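PDB 3WQB: aeromonas extracellular serine protease from Aeromonas sobria, which cleaves peptide bonds following two basic residues, at least one a lysine, as a secreted, calcium-binding serine protease of the furin type and probable virulence factor. Local coordinates for residues Ser12-Gly17 and Leu59-Arg64; Arg267-Ser272 and Gly284-Asp289; Thr471-Gln476 and Lys537-Ser542. The protein carries 1 engineered substitution. All coordinates share one frame; numbering follows the deposited sequence.

Contact 1 of 3, residues Ser12-Gly17 and Leu59-Arg64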
loop_
_atom_site.group_PDB
_atom_site.type_symbol
_atom_site.label_atom_id
_atom_site.label_comp_id
_atom_site.label_asym_id
_atom_site.label_seq_id
_atom_site.Cartn_x
_atom_site.Cartn_y
_atom_site.Cartn_z
ATOM N N SER A 12 0.143 -0.162 -39.687
ATOM C CA SER A 12 -1.185 0.383 -39.876
ATOM C C SER A 12 -2.221 -0.668 -39.497
ATOM O O SER A 12 -2.120 -1.823 -39.913
ATOM C CB SER A 12 -1.363 0.795 -41.336
ATOM O OG SER A 12 -2.406 1.735 -41.467
ATOM N N GLY A 13 -3.198 -0.270 -38.688
ATOM C CA GLY A 13 -4.288 -1.162 -38.292
ATOM C C GLY A 13 -3.946 -2.195 -37.230
ATOM O O GLY A 13 -4.714 -3.128 -37.005
ATOM N N MET A 14 -2.792 -2.044 -36.588
ATOM C CA MET A 14 -2.375 -2.943 -35.511
ATOM C C MET A 14 -3.410 -2.998 -34.389
ATOM O O MET A 14 -3.840 -1.964 -33.876
ATOM C CB MET A 14 -1.018 -2.493 -34.960
ATOM C CG MET A 14 -0.475 -3.319 -33.779
ATOM S SD MET A 14 -0.199 -5.075 -34.114
ATOM C CE MET A 14 1.014 -4.996 -35.430
ATOM N N ASP A 15 -3.797 -4.219 -34.021
ATOM C CA ASP A 15 -4.651 -4.480 -32.861
ATOM C C ASP A 15 -3.713 -4.644 -31.672
ATOM O O ASP A 15 -2.936 -5.587 -31.611
ATOM C CB ASP A 15 -5.471 -5.756 -33.105
ATOM C CG ASP A 15 -6.376 -6.143 -31.942
ATOM O OD1 ASP A 15 -6.322 -5.532 -30.849
ATOM O OD2 ASP A 15 -7.156 -7.103 -32.134
ATOM N N ILE A 16 -3.784 -3.710 -30.728
ATOM C CA ILE A 16 -2.917 -3.737 -29.539
ATOM C C ILE A 16 -3.611 -4.372 -28.332
ATOM O O ILE A 16 -3.072 -4.353 -27.212
ATOM C CB ILE A 16 -2.405 -2.320 -29.161
ATOM C CG1 ILE A 16 -3.576 -1.381 -28.844
ATOM C CG2 ILE A 16 -1.494 -1.759 -30.273
ATOM C CD1 ILE A 16 -3.219 -0.200 -27.954
ATOM N N GLY A 17 -4.781 -4.954 -28.573
ATOM C CA GLY A 17 -5.619 -5.495 -27.511
ATOM C C GLY A 17 -5.219 -6.837 -26.936
ATOM O O GLY A 17 -4.254 -7.474 -27.378
ATOM N N LEU A 59 1.127 -6.104 -22.113
ATOM C CA LEU A 59 2.391 -5.415 -22.368
ATOM C C LEU A 59 3.121 -5.983 -23.581
ATOM O O LEU A 59 4.246 -5.571 -23.877
ATOM C CB LEU A 59 3.303 -5.470 -21.135
ATOM C CG LEU A 59 3.590 -6.832 -20.496
ATOM C CD1 LEU A 59 4.348 -7.775 -21.415
ATOM C CD2 LEU A 59 4.356 -6.620 -19.200
ATOM N N TRP A 60 2.476 -6.898 -24.304
ATOM C CA TRP A 60 3.150 -7.578 -25.415
ATOM C C TRP A 60 3.676 -6.623 -26.503
ATOM O O TRP A 60 4.720 -6.875 -27.094
ATOM C CB TRP A 60 2.249 -8.659 -26.004
ATOM C CG TRP A 60 0.980 -8.156 -26.621
ATOM C CD1 TRP A 60 -0.249 -8.081 -26.031
ATOM C CD2 TRP A 60 0.815 -7.673 -27.962
ATOM N NE1 TRP A 60 -1.171 -7.575 -26.920
ATOM C CE2 TRP A 60 -0.543 -7.315 -28.111
ATOM C CE3 TRP A 60 1.688 -7.498 -29.049
ATOM C CZ2 TRP A 60 -1.054 -6.804 -29.307
ATOM C CZ3 TRP A 60 1.177 -6.980 -30.239
ATOM C CH2 TRP A 60 -0.178 -6.636 -30.354
ATOM N N TRP A 61 2.956 -5.535 -26.764
ATOM C CA TRP A 61 3.354 -4.593 -27.797
ATOM C C TRP A 61 4.541 -3.766 -27.338
ATOM O O TRP A 61 5.419 -3.459 -28.136
ATOM C CB TRP A 61 2.164 -3.735 -28.227
ATOM C CG TRP A 61 2.427 -2.767 -29.346
ATOM C CD1 TRP A 61 2.201 -2.964 -30.684
ATOM C CD2 TRP A 61 2.920 -1.426 -29.216
ATOM N NE1 TRP A 61 2.536 -1.829 -31.390
ATOM C CE2 TRP A 61 2.973 -0.870 -30.515
ATOM C CE3 TRP A 61 3.328 -0.642 -28.126
ATOM C CZ2 TRP A 61 3.429 0.433 -30.755
ATOM C CZ3 TRP A 61 3.773 0.656 -28.362
ATOM C CH2 TRP A 61 3.813 1.181 -29.667
ATOM N N ALA A 62 4.593 -3.419 -26.051
ATOM C CA ALA A 62 5.814 -2.831 -25.503
ATOM C C ALA A 62 7.016 -3.752 -25.749
ATOM O O ALA A 62 8.041 -3.325 -26.281
ATOM C CB ALA A 62 5.658 -2.523 -24.028
ATOM N N HIS A 63 6.871 -5.022 -25.399
ATOM C CA HIS A 63 7.960 -5.964 -25.582
ATOM C C HIS A 63 8.340 -6.150 -27.051
ATOM O O HIS A 63 9.523 -6.203 -27.365
ATOM C CB HIS A 63 7.639 -7.296 -24.906
ATOM C CG HIS A 63 7.861 -7.277 -23.425
ATOM N ND1 HIS A 63 8.221 -8.401 -22.714
ATOM C CD2 HIS A 63 7.796 -6.266 -22.524
ATOM C CE1 HIS A 63 8.356 -8.088 -21.438
ATOM N NE2 HIS A 63 8.100 -6.800 -21.295
ATOM N N ARG A 64 7.349 -6.217 -27.945
ATOM C CA ARG A 64 7.626 -6.400 -29.366
ATOM C C ARG A 64 8.193 -5.147 -30.024
ATOM O O ARG A 64 8.726 -5.236 -31.119
ATOM C CB ARG A 64 6.375 -6.864 -30.124
ATOM C CG ARG A 64 5.930 -8.279 -29.794
ATOM C CD ARG A 64 4.890 -8.788 -30.774
ATOM N NE ARG A 64 5.498 -9.124 -32.060
ATOM C CZ ARG A 64 4.829 -9.471 -33.157
ATOM N NH1 ARG A 64 3.505 -9.542 -33.153
ATOM N NH2 ARG A 64 5.500 -9.750 -34.269
#
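The indole N-H of Trp-60 donates to the backbone of the 12-17 loop: NE1 lies 3.1 Å from Gly-17 O, with an N-H...O angle of 150°. The oxygen sits near the plane of the ring, whereas NE1 stands above the plane of the Gly-17 carbonyl. Asp-15 O, which is hydrogen-bonded to Ser-20 OG, approaches Trp-60 CH2 to 3.2 Å, and Met-14 SD comes within 4.1 Å of the same CH2, a Met-aromatic contact made at the ring edge. Gly-17 O, Asp-15 O and Met-14 SD thus all meet the indole at its edge. Trp-61 is met differently. Ile-16 CG2 lies over one face of its five-membered ring, 4.1 Å from the centroid and 18° off the normal, a CH-pi contact. Met-14 CG adds a contact of 4.1 Å to Trp-61 CD1. The loop's shape is held locally by Gly-17 N, which donates to Asp-15 OD1 at 2.8 Å. Ile-16 O accepts from Asn-58 and Asn-420, the latter on helix 419-426. The arrangement is an Asx turn of the N-terminal loop, docked on two adjacent tryptophans of the short helix 60-64 in the subtilisin domain.

Contact 2 of 3, residues Arg267-Ser272 and Gly284-Asp289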
loop_
_atom_site.group_PDB
_atom_site.type_symbol
_atom_site.label_atom_id
_atom_site.label_comp_id
_atom_site.label_asym_id
_atom_site.label_seq_id
_atom_site.Cartn_x
_atom_site.Cartn_y
_atom_site.Cartn_z
ATOM N N ARG A 267 -10.624 -9.844 -8.600
ATOM C CA ARG A 267 -9.836 -9.536 -7.413
ATOM C C ARG A 267 -9.283 -10.814 -6.791
ATOM O O ARG A 267 -10.031 -11.770 -6.553
ATOM C CB ARG A 267 -10.712 -8.837 -6.385
ATOM C CG ARG A 267 -9.932 -8.256 -5.225
ATOM C CD ARG A 267 -10.793 -8.164 -3.968
ATOM N NE ARG A 267 -10.993 -9.466 -3.319
ATOM C CZ ARG A 267 -12.168 -9.979 -2.965
ATOM N NH1 ARG A 267 -12.210 -11.165 -2.357
ATOM N NH2 ARG A 267 -13.301 -9.333 -3.220
ATOM N N SER A 268 -7.984 -10.834 -6.510
ATOM C CA SER A 268 -7.412 -11.952 -5.778
ATOM C C SER A 268 -8.157 -12.061 -4.459
ATOM O O SER A 268 -8.500 -11.043 -3.849
ATOM C CB SER A 268 -5.929 -11.722 -5.531
ATOM O OG SER A 268 -5.233 -11.630 -6.753
ATOM N N SER A 269 -8.428 -13.294 -4.039
ATOM C CA SER A 269 -9.230 -13.575 -2.857
ATOM C C SER A 269 -8.890 -12.672 -1.667
ATOM O O SER A 269 -9.785 -12.126 -1.027
ATOM C CB SER A 269 -9.061 -15.053 -2.473
ATOM O OG SER A 269 -7.696 -15.373 -2.243
ATOM N N TYR A 270 -7.592 -12.513 -1.412
ATOM C CA TYR A 270 -7.075 -11.844 -0.222
ATOM C C TYR A 270 -6.961 -10.313 -0.341
ATOM O O TYR A 270 -6.717 -9.645 0.662
ATOM C CB TYR A 270 -5.679 -12.409 0.103
ATOM C CG TYR A 270 -4.791 -12.398 -1.117
ATOM C CD1 TYR A 270 -4.249 -11.205 -1.586
ATOM C CD2 TYR A 270 -4.560 -13.564 -1.854
ATOM C CE1 TYR A 270 -3.472 -11.169 -2.736
ATOM C CE2 TYR A 270 -3.773 -13.547 -3.000
ATOM C CZ TYR A 270 -3.239 -12.342 -3.440
ATOM O OH TYR A 270 -2.461 -12.282 -4.575
ATOM N N SER A 271 -7.139 -9.745 -1.531
ATOM C CA SER A 271 -6.735 -8.335 -1.717
ATOM C C SER A 271 -7.551 -7.339 -0.906
ATOM O O SER A 271 -8.783 -7.362 -0.942
ATOM C CB SER A 271 -6.831 -7.914 -3.182
ATOM O OG SER A 271 -6.207 -6.645 -3.384
ATOM N N SER A 272 -6.852 -6.441 -0.212
ATOM C CA SER A 272 -7.518 -5.287 0.372
ATOM C C SER A 272 -8.029 -4.386 -0.742
ATOM O O SER A 272 -7.530 -4.436 -1.873
ATOM C CB SER A 272 -6.572 -4.522 1.292
ATOM O OG SER A 272 -6.165 -5.351 2.374
ATOM N N GLY A 284 -2.255 -12.858 -8.572
ATOM C CA GLY A 284 -2.578 -14.279 -8.526
ATOM C C GLY A 284 -3.158 -14.741 -7.209
ATOM O O GLY A 284 -3.642 -13.936 -6.400
ATOM N N GLU A 285 -3.120 -16.059 -7.013
ATOM C CA GLU A 285 -3.640 -16.689 -5.818
ATOM C C GLU A 285 -2.462 -17.280 -5.056
ATOM O O GLU A 285 -1.728 -16.511 -4.448
ATOM C CB GLU A 285 -4.745 -17.683 -6.152
ATOM C CG GLU A 285 -6.024 -17.001 -6.658
ATOM C CD GLU A 285 -6.760 -16.192 -5.583
ATOM O OE1 GLU A 285 -6.544 -16.444 -4.380
ATOM O OE2 GLU A 285 -7.565 -15.302 -5.946
ATOM N N TYR A 286 -2.246 -18.602 -5.108
ATOM C CA TYR A 286 -1.178 -19.224 -4.307
ATOM C C TYR A 286 -0.212 -20.107 -5.085
ATOM O O TYR A 286 0.827 -20.493 -4.548
ATOM C CB TYR A 286 -1.781 -19.978 -3.110
ATOM C CG TYR A 286 -2.467 -19.033 -2.155
ATOM C CD1 TYR A 286 -1.766 -18.432 -1.110
ATOM C CD2 TYR A 286 -3.820 -18.726 -2.305
ATOM C CE1 TYR A 286 -2.400 -17.537 -0.241
ATOM C CE2 TYR A 286 -4.457 -17.833 -1.452
ATOM C CZ TYR A 286 -3.745 -17.248 -0.414
ATOM O OH TYR A 286 -4.375 -16.368 0.434
ATOM N N GLY A 287 -0.547 -20.411 -6.337
ATOM C CA GLY A 287 0.340 -21.175 -7.213
ATOM C C GLY A 287 0.235 -22.664 -6.989
ATOM O O GLY A 287 1.024 -23.437 -7.549
ATOM N N THR A 288 -0.751 -23.058 -6.190
ATOM C CA THR A 288 -0.957 -24.449 -5.808
ATOM C C THR A 288 -2.125 -24.967 -6.640
ATOM O O THR A 288 -1.930 -25.679 -7.621
ATOM C CB THR A 288 -1.237 -24.560 -4.294
ATOM O OG1 THR A 288 -2.223 -23.583 -3.935
ATOM C CG2 THR A 288 0.033 -24.281 -3.490
ATOM N N ASP A 289 -3.336 -24.567 -6.277
ATOM C CA ASP A 289 -4.532 -24.929 -7.027
ATOM C C ASP A 289 -4.752 -24.055 -8.262
ATOM O O ASP A 289 -5.337 -24.490 -9.251
ATOM C CB ASP A 289 -5.754 -24.862 -6.116
ATOM C CG ASP A 289 -5.657 -25.815 -4.937
ATOM O OD1 ASP A 289 -5.357 -27.005 -5.156
ATOM O OD2 ASP A 289 -5.872 -25.369 -3.791
HETATM O O HOH W 1 -7.005 -16.136 0.236
#
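Ser-268 reaches across to the 284-289 segment with OG, which donates to Gly-284 O at 2.8 Å. Arg-267, just before it, braces the loop from within, its NE donating to Ser-268 O and its NH1 to Ser-269 O. The carbonyl of Ser-268 takes Arg-267 NE on one face of its plane and Ser-271 N on the other, and the second bond closes a type I turn from Ser-268 to Ser-271. At Ser-269 the turn offers two donors to one carboxylate: N lies 2.9 Å from Glu-285 OE2, with an N-H...O angle of 165°, and OG lies 2.7 Å from Glu-285 OE1. Each carboxylate oxygen uses its syn lone pair, so the pair of bonds fixes the rotation of the carboxylate; a bend at chi2 (-69°) places CD of Glu-285 for this. Asn-262 ND2 also donates to OE2. A water donates to Ser-269 OG at 2.7 Å and bonds Tyr-286 OH at 2.6 Å.

The two loops flank strand 277-282, an outermost strand of the parallel sheet of the subtilisin domain, one before it and one after. Tyr-270 lies near the predicted charge-relay residues: its side chain is about 8 Å from that of Ala-336, an engineered replacement at one of these positions. Tyr-270 OH makes a weak bond of 2.7 Å to Gly-284 O and has its stronger partner in Gly-334 N. The Tyr-270 ring, with Ser-268 CB over one face, turns its edge toward the face of Tyr-286 in an offset edge-to-face pair, centroids 5.9 Å apart and planes at 75°, in which Tyr-270 CD2 touches Tyr-286 OH.

Contact 3 of 3, residues Thr471-Gln476 and Lys537-Ser542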
loop_
_atom_site.group_PDB
_atom_site.type_symbol
_atom_site.label_atom_id
_atom_site.label_comp_id
_atom_site.label_asym_id
_atom_site.label_seq_id
_atom_site.Cartn_x
_atom_site.Cartn_y
_atom_site.Cartn_z
ATOM N N THR A 471 -9.549 21.199 -11.216
ATOM C CA THR A 471 -9.841 19.848 -11.665
ATOM C C THR A 471 -9.221 18.909 -10.647
ATOM O O THR A 471 -8.030 18.989 -10.359
ATOM C CB THR A 471 -9.266 19.603 -13.057
ATOM O OG1 THR A 471 -9.898 20.507 -13.972
ATOM C CG2 THR A 471 -9.494 18.151 -13.501
ATOM N N VAL A 472 -10.049 18.028 -10.093
ATOM C CA VAL A 472 -9.633 17.123 -9.031
ATOM C C VAL A 472 -8.759 15.995 -9.566
ATOM O O VAL A 472 -9.018 15.436 -10.639
ATOM C CB VAL A 472 -10.859 16.497 -8.319
ATOM C CG1 VAL A 472 -10.418 15.499 -7.252
ATOM C CG2 VAL A 472 -11.748 17.565 -7.700
ATOM N N GLU A 473 -7.714 15.672 -8.817
ATOM C CA GLU A 473 -7.023 14.399 -9.004
ATOM C C GLU A 473 -7.394 13.484 -7.845
ATOM O O GLU A 473 -7.968 12.410 -8.055
ATOM C CB GLU A 473 -5.511 14.598 -9.136
ATOM C CG GLU A 473 -5.131 15.307 -10.439
ATOM C CD GLU A 473 -3.756 15.949 -10.415
ATOM O OE1 GLU A 473 -2.790 15.327 -9.919
ATOM O OE2 GLU A 473 -3.641 17.080 -10.921
ATOM N N ALA A 474 -7.098 13.910 -6.615
ATOM C CA ALA A 474 -7.447 13.115 -5.447
ATOM C C ALA A 474 -7.958 14.033 -4.362
ATOM O O ALA A 474 -7.705 15.248 -4.384
ATOM C CB ALA A 474 -6.240 12.315 -4.953
ATOM N N VAL A 475 -8.708 13.454 -3.430
ATOM C CA VAL A 475 -9.102 14.167 -2.220
ATOM C C VAL A 475 -8.648 13.404 -0.986
ATOM O O VAL A 475 -8.747 12.166 -0.930
ATOM C CB VAL A 475 -10.638 14.469 -2.140
ATOM C CG1 VAL A 475 -11.071 15.379 -3.275
ATOM C CG2 VAL A 475 -11.462 13.205 -2.146
ATOM N N GLN A 476 -8.155 14.149 -0.003
ATOM C CA GLN A 476 -7.846 13.612 1.308
ATOM C C GLN A 476 -8.822 14.179 2.311
ATOM O O GLN A 476 -9.231 15.345 2.215
ATOM C CB GLN A 476 -6.429 13.974 1.736
ATOM C CG GLN A 476 -5.343 13.340 0.885
ATOM C CD GLN A 476 -3.986 13.929 1.171
ATOM O OE1 GLN A 476 -3.836 15.151 1.217
ATOM N NE2 GLN A 476 -2.982 13.072 1.342
ATOM N N LYS A 537 -11.969 8.492 -6.561
ATOM C CA LYS A 537 -13.226 8.430 -7.308
ATOM C C LYS A 537 -13.562 9.677 -8.117
ATOM O O LYS A 537 -14.293 9.593 -9.112
ATOM C CB LYS A 537 -14.365 8.094 -6.342
ATOM C CG LYS A 537 -15.767 8.157 -6.919
ATOM C CD LYS A 537 -16.002 7.080 -7.979
ATOM C CE LYS A 537 -17.424 7.140 -8.522
ATOM N NZ LYS A 537 -18.446 6.779 -7.502
ATOM N N PHE A 538 -13.036 10.821 -7.688
ATOM C CA PHE A 538 -13.450 12.112 -8.235
ATOM C C PHE A 538 -12.519 12.640 -9.326
ATOM O O PHE A 538 -12.632 13.783 -9.756
ATOM C CB PHE A 538 -13.607 13.126 -7.099
ATOM C CG PHE A 538 -14.446 12.621 -5.971
ATOM C CD1 PHE A 538 -15.824 12.544 -6.095
ATOM C CD2 PHE A 538 -13.857 12.211 -4.773
ATOM C CE1 PHE A 538 -16.608 12.065 -5.050
ATOM C CE2 PHE A 538 -14.637 11.728 -3.717
ATOM C CZ PHE A 538 -16.013 11.663 -3.861
ATOM N N TYR A 539 -11.607 11.789 -9.786
ATOM C CA TYR A 539 -10.608 12.177 -10.769
ATOM C C TYR A 539 -11.239 12.825 -11.992
ATOM O O TYR A 539 -12.061 12.215 -12.685
ATOM C CB TYR A 539 -9.810 10.940 -11.181
ATOM C CG TYR A 539 -8.549 11.237 -11.954
ATOM C CD1 TYR A 539 -7.326 11.341 -11.298
ATOM C CD2 TYR A 539 -8.577 11.425 -13.343
ATOM C CE1 TYR A 539 -6.161 11.615 -12.003
ATOM C CE2 TYR A 539 -7.407 11.701 -14.058
ATOM C CZ TYR A 539 -6.206 11.785 -13.380
ATOM O OH TYR A 539 -5.046 12.057 -14.066
ATOM N N GLY A 540 -10.824 14.063 -12.266
ATOM C CA GLY A 540 -11.286 14.781 -13.443
ATOM C C GLY A 540 -12.447 15.733 -13.202
ATOM O O GLY A 540 -12.734 16.576 -14.044
ATOM N N GLU A 541 -13.141 15.577 -12.077
ATOM C CA GLU A 541 -14.281 16.443 -11.744
ATOM C C GLU A 541 -13.836 17.852 -11.346
ATOM O O GLU A 541 -12.690 18.062 -10.954
ATOM C CB GLU A 541 -15.095 15.836 -10.591
ATOM C CG GLU A 541 -15.843 14.569 -10.965
ATOM C CD GLU A 541 -16.871 14.132 -9.942
ATOM O OE1 GLU A 541 -17.073 14.821 -8.914
ATOM O OE2 GLU A 541 -17.482 13.070 -10.171
ATOM N N SER A 542 -14.759 18.809 -11.428
ATOM C CA SER A 542 -14.532 20.143 -10.898
ATOM C C SER A 542 -14.678 20.121 -9.378
ATOM O O SER A 542 -15.622 19.526 -8.843
ATOM C CB SER A 542 -15.514 21.140 -11.505
ATOM O OG SER A 542 -15.416 22.396 -10.845
HETATM O O HOH W 2 -10.560 11.837 -6.450
#
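A type II turn from Phe-538 to Glu-541 is fastened to Val-472 at the start of strand 471-482 in the P-domain. Two backbone bonds do this, Val-472 N to Glu-541 O and Gly-540 N to Val-472 O, each 2.8 Å long with an N-H...O angle of 175°. The first of these bonds belongs to a single beta bridge that pairs Thr-471 with Ser-542. At the backbone angles of Gly-540 (phi 97°, psi -17°) a CB would be jammed against the preceding carbonyl O. Val-472 CG1 lies 4.0 Å from Phe-538 CB, the two side chains pointing the same way, whereas Val-475 CG2 meets Phe-538 CD2 at 3.7 Å with the side chains crossing at about a right angle. A water bridges the backbones, donating to Glu-473 O at 3.1 Å and accepting from Phe-538 N at 2.9 Å. Tyr-539 CD1 packs 3.5 Å from the same Glu-473 O. The polar ends find partners outside the two segments: Tyr-539 OH bonds Asp-363, and Glu-473 OE2 bonds His-595 and forms a salt bridge with Arg-359, tying turn and strand to helix 358-368. Glu-473 and Ala-474 both face Leu-593, a classic beta bulge in the antiparallel sheet of the P-domain.

Overall arrangement
The three contacts follow one another along the chain, each closing before the next opens. Contacts 1 and 2 belong to the subtilisin part: contact 1 joins the N-terminal loop to helix 60-64 near the surface, and contact 2 joins loops on either side of strand 277-282 of the parallel sheet. Contact 3 lies in the P-domain, on strand 471-482 of an antiparallel sheet. Centres are about 28 Å apart for contacts 1 and 2 and about 31 Å for each pairing with contact 3, with nearest atoms about 14 to 19 Å apart. Contacts 2 and 3 lie on opposite sides of the chain's centre. Contact 2 alone lies near the predicted charge-relay residues, while contact 3 borders the domain junction.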